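Local coordinates for protein quinone oxidoreductase (Coxiella burnetii, PDB 3TQH) that binds NADPH and probably uses it to reduce quinones, as a medium-chain dehydrogenase/reductase, at residues I10-F15 with L67-G72; Y73-E78 with P105-E110; I170-Q175 with D285-E290. All coordinates share one frame; numbering follows the deposited sequence.

Contact 1. Residues I10-F15 with L67-G72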
ATOM      1  N   ILE A  10      16.192   3.896 -10.177  1.00 16.97           N
ATOM      2  CA  ILE A  10      16.783   3.037  -9.156  1.00 16.89           C
ATOM      3  C   ILE A  10      16.687   1.595  -9.627  1.00 17.15           C
ATOM      4  O   ILE A  10      15.617   1.130  -9.996  1.00 16.84           O
ATOM      5  CB  ILE A  10      16.075   3.176  -7.787  1.00 15.40           C
ATOM      6  CG1 ILE A  10      16.336   4.564  -7.179  1.00 15.63           C
ATOM      7  CG2 ILE A  10      16.539   2.080  -6.820  1.00 15.56           C
ATOM      8  CD1 ILE A  10      17.770   4.808  -6.766  1.00 16.17           C
ATOM      9  N   GLN A  11      17.813   0.894  -9.635  1.00 18.49           N
ATOM     10  CA  GLN A  11      17.813  -0.530  -9.938  1.00 18.91           C
ATOM     11  C   GLN A  11      18.594  -1.280  -8.888  1.00 19.15           C
ATOM     12  O   GLN A  11      19.314  -0.677  -8.099  1.00 19.64           O
ATOM     13  CB  GLN A  11      18.400  -0.788 -11.324  1.00 20.76           C
ATOM     14  CG  GLN A  11      17.388  -0.559 -12.436  1.00 20.96           C
ATOM     15  CD  GLN A  11      17.970  -0.675 -13.829  1.00 22.99           C
ATOM     16  OE1 GLN A  11      17.293  -0.361 -14.801  1.00 24.95           O
ATOM     17  NE2 GLN A  11      19.222  -1.116 -13.938  1.00 24.02           N
ATOM     18  N   PHE A  12      18.419  -2.593  -8.863  1.00 19.49           N
ATOM     19  CA  PHE A  12      19.272  -3.468  -8.075  1.00 20.42           C
ATOM     20  C   PHE A  12      19.693  -4.643  -8.952  1.00 22.60           C
ATOM     21  O   PHE A  12      18.908  -5.125  -9.764  1.00 22.61           O
ATOM     22  CB  PHE A  12      18.579  -3.912  -6.772  1.00 19.00           C
ATOM     23  CG  PHE A  12      17.337  -4.757  -6.969  1.00 17.78           C
ATOM     24  CD1 PHE A  12      17.358  -6.118  -6.695  1.00 18.51           C
ATOM     25  CD2 PHE A  12      16.143  -4.188  -7.391  1.00 16.36           C
ATOM     26  CE1 PHE A  12      16.218  -6.904  -6.861  1.00 18.08           C
ATOM     27  CE2 PHE A  12      15.000  -4.967  -7.567  1.00 15.45           C
ATOM     28  CZ  PHE A  12      15.041  -6.327  -7.300  1.00 16.62           C
ATOM     29  N   ASP A  13      20.945  -5.070  -8.799  1.00 24.73           N
ATOM     30  CA  ASP A  13      21.524  -6.150  -9.593  1.00 27.31           C
ATOM     31  C   ASP A  13      21.436  -7.499  -8.884  1.00 27.80           C
ATOM     32  O   ASP A  13      21.545  -8.546  -9.514  1.00 29.45           O
ATOM     33  CB  ASP A  13      22.994  -5.842  -9.896  1.00 29.80           C
ATOM     34  CG  ASP A  13      23.169  -4.598 -10.752  1.00 31.02           C
ATOM     35  OD1 ASP A  13      22.205  -3.805 -10.855  1.00 30.87           O
ATOM     36  OD2 ASP A  13      24.269  -4.411 -11.321  1.00 34.58           O
ATOM     37  N   GLN A  14      21.250  -7.469  -7.569  1.00 26.55           N
ATOM     38  CA  GLN A  14      21.216  -8.685  -6.769  1.00 27.52           C
ATOM     39  C   GLN A  14      20.284  -8.490  -5.591  1.00 25.18           C
ATOM     40  O   GLN A  14      20.091  -7.363  -5.126  1.00 23.52           O
ATOM     41  CB  GLN A  14      22.624  -9.031  -6.265  1.00 29.85           C
ATOM     42  CG  GLN A  14      23.318  -7.881  -5.527  1.00 30.12           C
ATOM     43  CD  GLN A  14      24.769  -8.179  -5.183  1.00 33.55           C
ATOM     44  OE1 GLN A  14      25.064  -9.077  -4.394  1.00 34.40           O
ATOM     45  NE2 GLN A  14      25.680  -7.412  -5.765  1.00 35.95           N
ATOM     46  N   PHE A  15      19.707  -9.585  -5.109  1.00 25.43           N
ATOM     47  CA  PHE A  15      18.888  -9.538  -3.907  1.00 23.76           C
ATOM     48  C   PHE A  15      19.802  -9.342  -2.711  1.00 24.12           C
ATOM     49  O   PHE A  15      20.824 -10.013  -2.586  1.00 26.20           O
ATOM     50  CB  PHE A  15      18.087 -10.827  -3.724  1.00 24.52           C
ATOM     51  CG  PHE A  15      17.139 -11.122  -4.850  1.00 24.19           C
ATOM     52  CD1 PHE A  15      16.094 -10.259  -5.137  1.00 21.07           C
ATOM     53  CD2 PHE A  15      17.283 -12.275  -5.610  1.00 26.82           C
ATOM     54  CE1 PHE A  15      15.212 -10.530  -6.167  1.00 21.51           C
ATOM     55  CE2 PHE A  15      16.403 -12.553  -6.647  1.00 27.43           C
ATOM     56  CZ  PHE A  15      15.365 -11.677  -6.925  1.00 24.53           C
ATOM     57  N   LEU A  67      17.287  -9.950 -13.431  1.00 32.26           N
ATOM     58  CA  LEU A  67      17.881  -8.733 -12.891  1.00 29.92           C
ATOM     59  C   LEU A  67      18.903  -8.165 -13.882  1.00 31.30           C
ATOM     60  O   LEU A  67      19.422  -8.899 -14.721  1.00 34.07           O
ATOM     61  CB  LEU A  67      18.543  -9.013 -11.535  1.00 29.40           C
ATOM     62  CG  LEU A  67      17.633  -9.540 -10.420  1.00 27.49           C
ATOM     63  CD1 LEU A  67      18.429  -9.755  -9.140  1.00 26.90           C
ATOM     64  CD2 LEU A  67      16.457  -8.601 -10.172  1.00 23.84           C
ATOM     65  N   PRO A  68      19.205  -6.856 -13.789  1.00 29.75           N
ATOM     66  CA  PRO A  68      18.703  -5.880 -12.822  1.00 26.72           C
ATOM     67  C   PRO A  68      17.237  -5.507 -13.011  1.00 24.57           C
ATOM     68  O   PRO A  68      16.709  -5.572 -14.122  1.00 25.36           O
ATOM     69  CB  PRO A  68      19.591  -4.654 -13.068  1.00 26.83           C
ATOM     70  CG  PRO A  68      20.024  -4.782 -14.455  1.00 29.44           C
ATOM     71  CD  PRO A  68      20.202  -6.250 -14.689  1.00 31.57           C
ATOM     72  N   SER A  69      16.602  -5.103 -11.918  1.00 22.08           N
ATOM     73  CA  SER A  69      15.197  -4.729 -11.921  1.00 20.45           C
ATOM     74  C   SER A  69      15.009  -3.369 -11.271  1.00 18.42           C
ATOM     75  O   SER A  69      15.754  -2.999 -10.365  1.00 17.76           O
ATOM     76  CB  SER A  69      14.384  -5.775 -11.153  1.00 20.13           C
ATOM     77  OG  SER A  69      13.040  -5.367 -10.973  1.00 19.23           O
ATOM     78  N   GLY A  70      14.010  -2.631 -11.745  1.00 17.41           N
ATOM     79  CA  GLY A  70      13.532  -1.448 -11.045  1.00 15.72           C
ATOM     80  C   GLY A  70      12.709  -1.838  -9.825  1.00 14.51           C
ATOM     81  O   GLY A  70      12.624  -3.014  -9.476  1.00 14.66           O
ATOM     82  N   LEU A  71      12.100  -0.840  -9.188  1.00 13.43           N
ATOM     83  CA  LEU A  71      11.234  -1.045  -8.037  1.00 12.48           C
ATOM     84  C   LEU A  71      10.117  -0.013  -8.008  1.00 11.76           C
ATOM     85  O   LEU A  71      10.250   1.074  -8.563  1.00 11.59           O
ATOM     86  CB  LEU A  71      12.037  -0.940  -6.740  1.00 12.51           C
ATOM     87  CG  LEU A  71      12.731  -2.190  -6.191  1.00 13.43           C
ATOM     88  CD1 LEU A  71      13.362  -1.856  -4.839  1.00 13.29           C
ATOM     89  CD2 LEU A  71      11.772  -3.367  -6.058  1.00 13.13           C
ATOM     90  N   GLY A  72       9.017  -0.358  -7.341  1.00 11.42           N
ATOM     91  CA  GLY A  72       7.919   0.581  -7.110  1.00 10.87           C
ATOM     92  C   GLY A  72       6.747   0.380  -8.052  1.00 11.30           C
ATOM     93  O   GLY A  72       6.936   0.123  -9.237  1.00 12.20           O
TER
HETATM   94  O   HOH W   1      13.019   1.649 -10.973  1.00 17.24           O

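Contact 2. Residues Y73-E78 with P105-E110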
ATOM      1  N   TYR A  73       5.536   0.501  -7.519  1.00 10.99           N
ATOM      2  CA  TYR A  73       4.316   0.341  -8.309  1.00 11.73           C
ATOM      3  C   TYR A  73       3.455   1.610  -8.355  1.00 11.89           C
ATOM      4  O   TYR A  73       2.719   1.807  -9.314  1.00 12.85           O
ATOM      5  CB  TYR A  73       3.466  -0.801  -7.745  1.00 12.03           C
ATOM      6  CG  TYR A  73       4.111  -2.175  -7.767  1.00 12.08           C
ATOM      7  CD1 TYR A  73       4.480  -2.785  -8.964  1.00 12.85           C
ATOM      8  CD2 TYR A  73       4.312  -2.885  -6.589  1.00 11.61           C
ATOM      9  CE1 TYR A  73       5.058  -4.057  -8.978  1.00 13.01           C
ATOM     10  CE2 TYR A  73       4.879  -4.153  -6.593  1.00 11.53           C
ATOM     11  CZ  TYR A  73       5.249  -4.733  -7.782  1.00 12.59           C
ATOM     12  OH  TYR A  73       5.814  -5.993  -7.763  1.00 14.05           O
ATOM     13  N   ASP A  74       3.536   2.445  -7.317  1.00 11.31           N
ATOM     14  CA  ASP A  74       2.682   3.617  -7.170  1.00 11.62           C
ATOM     15  C   ASP A  74       3.344   4.816  -7.821  1.00 11.47           C
ATOM     16  O   ASP A  74       4.530   5.068  -7.584  1.00 11.03           O
ATOM     17  CB  ASP A  74       2.491   3.964  -5.690  1.00 11.66           C
ATOM     18  CG  ASP A  74       1.539   3.033  -4.964  1.00 13.82           C
ATOM     19  OD1 ASP A  74       0.955   2.123  -5.601  1.00 16.91           O
ATOM     20  OD2 ASP A  74       1.368   3.228  -3.734  1.00 15.00           O
ATOM     21  N   PHE A  75       2.586   5.574  -8.611  1.00 11.57           N
ATOM     22  CA  PHE A  75       3.155   6.745  -9.265  1.00 11.76           C
ATOM     23  C   PHE A  75       2.145   7.846  -9.536  1.00 12.60           C
ATOM     24  O   PHE A  75       0.936   7.635  -9.540  1.00 13.12           O
ATOM     25  CB  PHE A  75       3.819   6.355 -10.593  1.00 12.06           C
ATOM     26  CG  PHE A  75       2.849   6.235 -11.733  1.00 12.06           C
ATOM     27  CD1 PHE A  75       2.226   5.026 -12.007  1.00 11.72           C
ATOM     28  CD2 PHE A  75       2.537   7.339 -12.513  1.00 11.67           C
ATOM     29  CE1 PHE A  75       1.324   4.922 -13.052  1.00 12.60           C
ATOM     30  CE2 PHE A  75       1.637   7.247 -13.547  1.00 12.33           C
ATOM     31  CZ  PHE A  75       1.027   6.039 -13.821  1.00 13.58           C
ATOM     32  N   SER A  76       2.694   9.012  -9.825  1.00 13.17           N
ATOM     33  CA  SER A  76       1.942  10.211 -10.113  1.00 14.35           C
ATOM     34  C   SER A  76       2.769  10.973 -11.148  1.00 14.76           C
ATOM     35  O   SER A  76       3.995  11.003 -11.051  1.00 14.37           O
ATOM     36  CB  SER A  76       1.810  11.012  -8.820  1.00 14.51           C
ATOM     37  OG  SER A  76       0.897  12.067  -8.960  1.00 17.82           O
ATOM     38  N   GLY A  77       2.119  11.561 -12.150  1.00 15.71           N
ATOM     39  CA  GLY A  77       2.853  12.264 -13.209  1.00 16.40           C
ATOM     40  C   GLY A  77       2.061  12.755 -14.412  1.00 17.40           C
ATOM     41  O   GLY A  77       0.834  12.823 -14.385  1.00 17.51           O
ATOM     42  N   GLU A  78       2.789  13.096 -15.474  1.00 18.18           N
ATOM     43  CA  GLU A  78       2.209  13.684 -16.683  1.00 19.99           C
ATOM     44  C   GLU A  78       2.403  12.752 -17.882  1.00 19.81           C
ATOM     45  O   GLU A  78       3.490  12.200 -18.071  1.00 19.29           O
ATOM     46  CB  GLU A  78       2.862  15.041 -16.961  1.00 21.68           C
ATOM     47  CG  GLU A  78       2.235  15.831 -18.119  1.00 25.24           C
ATOM     48  CD  GLU A  78       2.980  17.137 -18.436  1.00 29.16           C
ATOM     49  OE1 GLU A  78       4.131  17.312 -17.962  1.00 29.78           O
ATOM     50  OE2 GLU A  78       2.410  17.988 -19.169  1.00 32.28           O
ATOM     51  N   PRO A 105       8.161  -4.165 -11.655  1.00 20.17           N
ATOM     52  CA  PRO A 105       8.202  -2.946 -10.832  1.00 18.32           C
ATOM     53  C   PRO A 105       9.210  -1.949 -11.398  1.00 18.11           C
ATOM     54  O   PRO A 105      10.275  -2.355 -11.861  1.00 19.01           O
ATOM     55  CB  PRO A 105       8.632  -3.458  -9.455  1.00 17.80           C
ATOM     56  CG  PRO A 105       9.302  -4.768  -9.719  1.00 19.47           C
ATOM     57  CD  PRO A 105       8.611  -5.352 -10.909  1.00 20.60           C
ATOM     58  N   CYS A 106       8.865  -0.663 -11.372  1.00 17.14           N
ATOM     59  CA  CYS A 106       9.533   0.311 -12.239  1.00 17.51           C
ATOM     60  C   CYS A 106       9.371   1.793 -11.885  1.00 16.03           C
ATOM     61  O   CYS A 106       9.835   2.643 -12.638  1.00 16.80           O
ATOM     62  CB  CYS A 106       8.989   0.119 -13.655  1.00 18.78           C
ATOM     63  SG  CYS A 106       7.204   0.492 -13.765  1.00 19.99           S
ATOM     64  N   CYS A 107       8.739   2.118 -10.762  1.00 14.33           N
ATOM     65  CA  CYS A 107       8.317   3.492 -10.505  1.00 13.41           C
ATOM     66  C   CYS A 107       9.357   4.391  -9.816  1.00 13.20           C
ATOM     67  O   CYS A 107       9.221   5.616  -9.862  1.00 13.06           O
ATOM     68  CB  CYS A 107       7.010   3.503  -9.716  1.00 12.78           C
ATOM     69  SG  CYS A 107       5.572   2.941 -10.641  1.00 12.95           S
ATOM     70  N   TYR A 108      10.377   3.810  -9.174  1.00 12.98           N
ATOM     71  CA  TYR A 108      11.510   4.604  -8.675  1.00 13.11           C
ATOM     72  C   TYR A 108      12.306   5.064  -9.898  1.00 14.22           C
ATOM     73  O   TYR A 108      13.398   4.550 -10.165  1.00 14.97           O
ATOM     74  CB  TYR A 108      12.448   3.790  -7.775  1.00 13.05           C
ATOM     75  CG  TYR A 108      11.903   3.211  -6.481  1.00 11.48           C
ATOM     76  CD1 TYR A 108      10.540   3.193  -6.180  1.00  9.87           C
ATOM     77  CD2 TYR A 108      12.778   2.621  -5.570  1.00 10.63           C
ATOM     78  CE1 TYR A 108      10.078   2.627  -4.991  1.00  8.62           C
ATOM     79  CE2 TYR A 108      12.327   2.058  -4.390  1.00  9.54           C
ATOM     80  CZ  TYR A 108      10.981   2.059  -4.105  1.00  8.66           C
ATOM     81  OH  TYR A 108      10.558   1.482  -2.929  1.00  7.62           O
ATOM     82  N   ALA A 109      11.756   6.022 -10.643  1.00 14.42           N
ATOM     83  CA  ALA A 109      12.310   6.398 -11.949  1.00 15.73           C
ATOM     84  C   ALA A 109      11.632   7.644 -12.512  1.00 16.23           C
ATOM     85  O   ALA A 109      10.556   8.031 -12.076  1.00 16.16           O
ATOM     86  CB  ALA A 109      12.175   5.247 -12.922  1.00 15.73           C
ATOM     87  N   GLU A 110      12.275   8.269 -13.484  1.00 17.86           N
ATOM     88  CA  GLU A 110      11.786   9.512 -14.070  1.00 18.70           C
ATOM     89  C   GLU A 110      10.659   9.295 -15.087  1.00 18.56           C
ATOM     90  O   GLU A 110       9.877  10.206 -15.349  1.00 18.87           O
ATOM     91  CB  GLU A 110      12.949  10.255 -14.732  1.00 20.84           C
ATOM     92  CG  GLU A 110      14.000  10.757 -13.747  1.00 22.01           C
ATOM     93  CD  GLU A 110      15.134  11.514 -14.423  1.00 25.41           C
ATOM     94  OE1 GLU A 110      15.551  11.126 -15.538  1.00 26.37           O
ATOM     95  OE2 GLU A 110      15.619  12.498 -13.829  1.00 28.80           O
TER

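Contact 3. Residues I170-Q175 with D285-E290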
ATOM      1  N   ILE A 170      -8.198   2.785   9.197  1.00 10.79           N
ATOM      2  CA  ILE A 170      -8.815   3.368  10.386  1.00 11.61           C
ATOM      3  C   ILE A 170      -9.789   4.488  10.036  1.00 12.23           C
ATOM      4  O   ILE A 170     -10.896   4.543  10.568  1.00 13.30           O
ATOM      5  CB  ILE A 170      -7.759   3.932  11.357  1.00 12.08           C
ATOM      6  CG1 ILE A 170      -7.007   2.781  12.035  1.00 11.57           C
ATOM      7  CG2 ILE A 170      -8.432   4.856  12.395  1.00 12.20           C
ATOM      8  CD1 ILE A 170      -5.838   3.231  12.884  1.00 12.32           C
ATOM      9  N   GLN A 171      -9.375   5.382   9.150  1.00 12.15           N
ATOM     10  CA  GLN A 171     -10.227   6.509   8.777  1.00 13.28           C
ATOM     11  C   GLN A 171     -11.436   6.016   8.000  1.00 13.73           C
ATOM     12  O   GLN A 171     -12.558   6.445   8.258  1.00 14.82           O
ATOM     13  CB  GLN A 171      -9.463   7.513   7.936  1.00 13.18           C
ATOM     14  CG  GLN A 171      -8.354   8.191   8.665  1.00 12.57           C
ATOM     15  CD  GLN A 171      -7.541   9.056   7.742  1.00 11.72           C
ATOM     16  OE1 GLN A 171      -7.937  10.176   7.439  1.00 12.60           O
ATOM     17  NE2 GLN A 171      -6.400   8.542   7.279  1.00  9.90           N
ATOM     18  N   LEU A 172     -11.195   5.114   7.052  1.00 13.01           N
ATOM     19  CA  LEU A 172     -12.270   4.531   6.263  1.00 13.46           C
ATOM     20  C   LEU A 172     -13.244   3.732   7.125  1.00 14.09           C
ATOM     21  O   LEU A 172     -14.453   3.810   6.914  1.00 15.36           O
ATOM     22  CB  LEU A 172     -11.711   3.673   5.124  1.00 12.55           C
ATOM     23  CG  LEU A 172     -11.053   4.474   3.989  1.00 12.27           C
ATOM     24  CD1 LEU A 172     -10.302   3.555   3.020  1.00 10.61           C
ATOM     25  CD2 LEU A 172     -12.077   5.333   3.250  1.00 11.66           C
ATOM     26  N   ALA A 173     -12.729   2.993   8.105  1.00 13.74           N
ATOM     27  CA  ALA A 173     -13.580   2.218   9.021  1.00 14.44           C
ATOM     28  C   ALA A 173     -14.443   3.118   9.906  1.00 16.24           C
ATOM     29  O   ALA A 173     -15.590   2.790  10.189  1.00 17.36           O
ATOM     30  CB  ALA A 173     -12.732   1.303   9.886  1.00 13.46           C
ATOM     31  N   LYS A 174     -13.880   4.243  10.344  1.00 17.02           N
ATOM     32  CA  LYS A 174     -14.607   5.228  11.138  1.00 19.04           C
ATOM     33  C   LYS A 174     -15.740   5.837  10.319  1.00 20.64           C
ATOM     34  O   LYS A 174     -16.861   6.002  10.820  1.00 22.15           O
ATOM     35  CB  LYS A 174     -13.652   6.325  11.625  1.00 19.41           C
ATOM     36  CG  LYS A 174     -14.299   7.436  12.460  1.00 22.22           C
ATOM     37  CD  LYS A 174     -14.578   6.991  13.888  1.00 24.11           C
ATOM     38  CE  LYS A 174     -15.272   8.099  14.675  1.00 27.41           C
ATOM     39  NZ  LYS A 174     -15.695   7.653  16.038  1.00 29.35           N
ATOM     40  N   GLN A 175     -15.452   6.153   9.059  1.00 20.56           N
ATOM     41  CA  GLN A 175     -16.463   6.696   8.143  1.00 22.22           C
ATOM     42  C   GLN A 175     -17.586   5.697   7.830  1.00 22.57           C
ATOM     43  O   GLN A 175     -18.683   6.107   7.467  1.00 24.07           O
ATOM     44  CB  GLN A 175     -15.815   7.182   6.841  1.00 21.94           C
ATOM     45  CG  GLN A 175     -14.944   8.427   6.998  1.00 23.34           C
ATOM     46  CD  GLN A 175     -14.118   8.733   5.751  1.00 24.51           C
ATOM     47  OE1 GLN A 175     -14.568   8.509   4.620  1.00 25.76           O
ATOM     48  NE2 GLN A 175     -12.907   9.250   5.953  1.00 23.73           N
ATOM     49  N   ASP A 285     -10.602  16.990   1.894  1.00 27.71           N
ATOM     50  CA  ASP A 285     -10.130  16.910   3.286  1.00 27.15           C
ATOM     51  C   ASP A 285     -10.997  15.979   4.157  1.00 26.37           C
ATOM     52  O   ASP A 285     -11.194  16.232   5.348  1.00 26.71           O
ATOM     53  CB  ASP A 285     -10.018  18.317   3.916  1.00 29.08           C
ATOM     54  CG  ASP A 285      -8.846  19.146   3.349  1.00 30.75           C
ATOM     55  OD1 ASP A 285      -8.004  18.608   2.597  1.00 30.79           O
ATOM     56  OD2 ASP A 285      -8.759  20.353   3.671  1.00 34.14           O
ATOM     57  N   LYS A 286     -11.503  14.903   3.555  1.00 25.53           N
ATOM     58  CA  LYS A 286     -12.316  13.905   4.264  1.00 25.17           C
ATOM     59  C   LYS A 286     -11.523  12.638   4.574  1.00 22.75           C
ATOM     60  O   LYS A 286     -11.981  11.775   5.324  1.00 22.01           O
ATOM     61  CB  LYS A 286     -13.560  13.548   3.444  1.00 26.38           C
ATOM     62  CG  LYS A 286     -14.545  14.708   3.268  1.00 30.27           C
ATOM     63  CD  LYS A 286     -15.820  14.284   2.533  1.00 33.30           C
ATOM     64  CE  LYS A 286     -16.822  13.580   3.460  1.00 35.08           C
ATOM     65  NZ  LYS A 286     -17.656  14.529   4.275  1.00 37.85           N
ATOM     66  N   LEU A 287     -10.341  12.525   3.975  1.00 21.65           N
ATOM     67  CA  LEU A 287      -9.420  11.428   4.238  1.00 19.71           C
ATOM     68  C   LEU A 287      -8.007  12.005   4.178  1.00 19.57           C
ATOM     69  O   LEU A 287      -7.645  12.661   3.202  1.00 20.24           O
ATOM     70  CB  LEU A 287      -9.611  10.317   3.201  1.00 18.78           C
ATOM     71  CG  LEU A 287      -8.717   9.070   3.262  1.00 17.05           C
ATOM     72  CD1 LEU A 287      -8.866   8.317   4.585  1.00 15.16           C
ATOM     73  CD2 LEU A 287      -9.026   8.146   2.073  1.00 16.09           C
ATOM     74  N   ARG A 288      -7.221  11.783   5.225  1.00 19.11           N
ATOM     75  CA  ARG A 288      -5.854  12.296   5.279  1.00 19.11           C
ATOM     76  C   ARG A 288      -4.877  11.228   4.840  1.00 17.79           C
ATOM     77  O   ARG A 288      -4.946  10.096   5.321  1.00 16.82           O
ATOM     78  CB  ARG A 288      -5.480  12.717   6.695  1.00 19.55           C
ATOM     79  CG  ARG A 288      -4.114  13.373   6.758  1.00 20.71           C
ATOM     80  CD  ARG A 288      -3.520  13.404   8.146  1.00 21.30           C
ATOM     81  NE  ARG A 288      -2.126  13.829   8.086  1.00 22.42           N
ATOM     82  CZ  ARG A 288      -1.715  15.071   7.824  1.00 24.46           C
ATOM     83  NH1 ARG A 288      -2.587  16.052   7.604  1.00 25.54           N
ATOM     84  NH2 ARG A 288      -0.414  15.338   7.787  1.00 25.25           N
ATOM     85  N   ILE A 289      -3.974  11.598   3.932  1.00 25.65           N
ATOM     86  CA  ILE A 289      -2.809  10.785   3.612  1.00 23.19           C
ATOM     87  C   ILE A 289      -1.624  11.387   4.351  1.00 23.09           C
ATOM     88  O   ILE A 289      -1.176  12.492   4.033  1.00 24.06           O
ATOM     89  CB  ILE A 289      -2.485  10.755   2.105  1.00 21.91           C
ATOM     90  CG1 ILE A 289      -3.737  10.473   1.283  1.00 22.81           C
ATOM     91  CG2 ILE A 289      -1.424   9.692   1.826  1.00 20.27           C
ATOM     92  CD1 ILE A 289      -3.462  10.296  -0.185  1.00 22.42           C
ATOM     93  N   GLU A 290      -1.143  10.663   5.352  1.00 22.35           N
ATOM     94  CA  GLU A 290       0.004  11.070   6.139  1.00 22.37           C
ATOM     95  C   GLU A 290       1.275  10.716   5.387  1.00 20.32           C
ATOM     96  O   GLU A 290       1.609   9.546   5.238  1.00 18.87           O
ATOM     97  CB  GLU A 290      -0.018  10.362   7.499  1.00 22.98           C
ATOM     98  CG  GLU A 290       1.206  10.601   8.376  1.00 23.72           C
ATOM     99  CD  GLU A 290       1.383  12.053   8.773  1.00 26.50           C
ATOM    100  OE1 GLU A 290       0.375  12.791   8.827  1.00 27.46           O
ATOM    101  OE2 GLU A 290       2.537  12.451   9.042  1.00 28.34           O
TER

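Contact 1. Residues I10-F15 with L67-G72
F12 and S69 form a single antiparallel bridge, a hydrogen-bonded pair that joins strand 6-12 to the irregular loop between helix 58-63 and strand 74-82. Two backbone bonds make it: F12 N donates to S69 O at 3.1 Å, and S69 N returns to F12 O at 3.2 Å. S69 O also takes a CA-H...O contact from Q11 CA. In F12, chi1 of 64° sets CG between the backbone N and the carbonyl carbon. The ring reaches L67, S69 and L71: CE1 lies 3.7 Å from L67 CD2, CE2 lies 3.8 Å from L71 CG, and G70 O comes to the ring edge. The other methyl of L67 works on a different ring: CD1 stands over the centre of F15, 4.2 Å from its centroid, in a CH-pi contact. Beyond the bridge a water takes over, donating to I10 O at 2.8 Å and accepting from L71 N. On the outer side the D13 carboxylate reaches P68 with OD1, while OD2 makes a salt bridge to K22. The backbone is thus matched directly at one pair and through water beyond it, with L67 touching both rings and L71 only that of F12.

Contact 2. Residues Y73-E78 with P105-E110
C107, Y73 and P105 carry this buried contact, in which the loop leading into strand 111-114 lies against the start of strand 74-82 without a hydrogen bond between them. CB of C107 is directed toward the strand and rests 3.6 Å from D74 O. With SG anti to its own carbonyl carbon (chi1 -70°), the sulfur lies 3.3 Å from Y73 O; it is also 3.8 Å from F75 CB, which puts one small side chain against three successive residues. SG makes a sulfur-aromatic contact with F75 as well, 5.3 Å from the ring centroid and oblique to the ring; V112 touches C107 and F75 alike. Y73 starts off away from the loop, yet its ring comes back to run side by side with P105, both pointing the same way. CE1 of Y73 is the nearest ring atom, 3.7 Å from P105 CB, and CZ follows at 4.0 Å. The phenol end is held elsewhere: Y73 OH bonds to P102 O, and the ring packs edge-to-face with F101. CB of D74 is directed away from the loop; its OD1 hydrogen-bonds T136, and its side chain is about 8 Å from the bound NADPH. This is interior packing of the GroES-like domain of a medium-chain dehydrogenase/reductase, where the loop before strand 111-114 packs on the start of strand 74-82.

Contact 3. Residues I170-Q175 with D285-E290
Q171 and L287 make the tight part of this contact, where helix 164-175 meets the loop between helix 272-283 and strand 291-295. The Q171 side chain, extended beyond CG (chi2 174°), lays its amide against the backbone of R288. R288 N donates to OE1 at 2.8 Å, nearly straight at 170°, and NE2 donates to R288 O at 2.9 Å, with that oxygen in the amide plane. Using both ends of the amide fixes its rotation, and NE2 also bonds to H167 O one turn back. L287 crosses Q171 obliquely: CD1 lies 3.5 Å from Q171 CB and equally near its CD, while CD2 meets L172 CD2 more loosely at 4.3 Å. L281 touches L287, and L195 touches Q171. The solvent side is looser. Q175 NE2 comes close to K286 O, but at an angle too poor for a hydrogen bond. The end of R288 leads away from the helix, and its NE and NH2 both grip E290 OE1 in a side-on salt bridge within the loop. Helix 164-175 begins within what looks like the glycine-rich motif of a Rossmann-type fold, where G164 and V165 bind NADPH, and a glutamine pairing with a peptide fastens it to the loop before strand 291-295.

How the contacts relate
Contacts 1 and 2 are neighbours: L71 O and I10 N each probably hydrogen-bond the backbone of Y108, and the 67-72 loop runs directly into 73-78. Both segments of contact 2 belong to the GroES-like part, and contact 1 joins strand 6-12 to the loop that runs into strand 74-82. Contact 3 stands apart in the nucleotide-binding half, its centre about 33 Å from that of contact 1 and 24 Å from that of contact 2. Only contact 2 is wholly buried, and it has no hydrogen bond between its segments. The two partly exposed contacts do: contact 1 pairs backbone with backbone, whereas contact 3 sends a side-chain amide to a peptide.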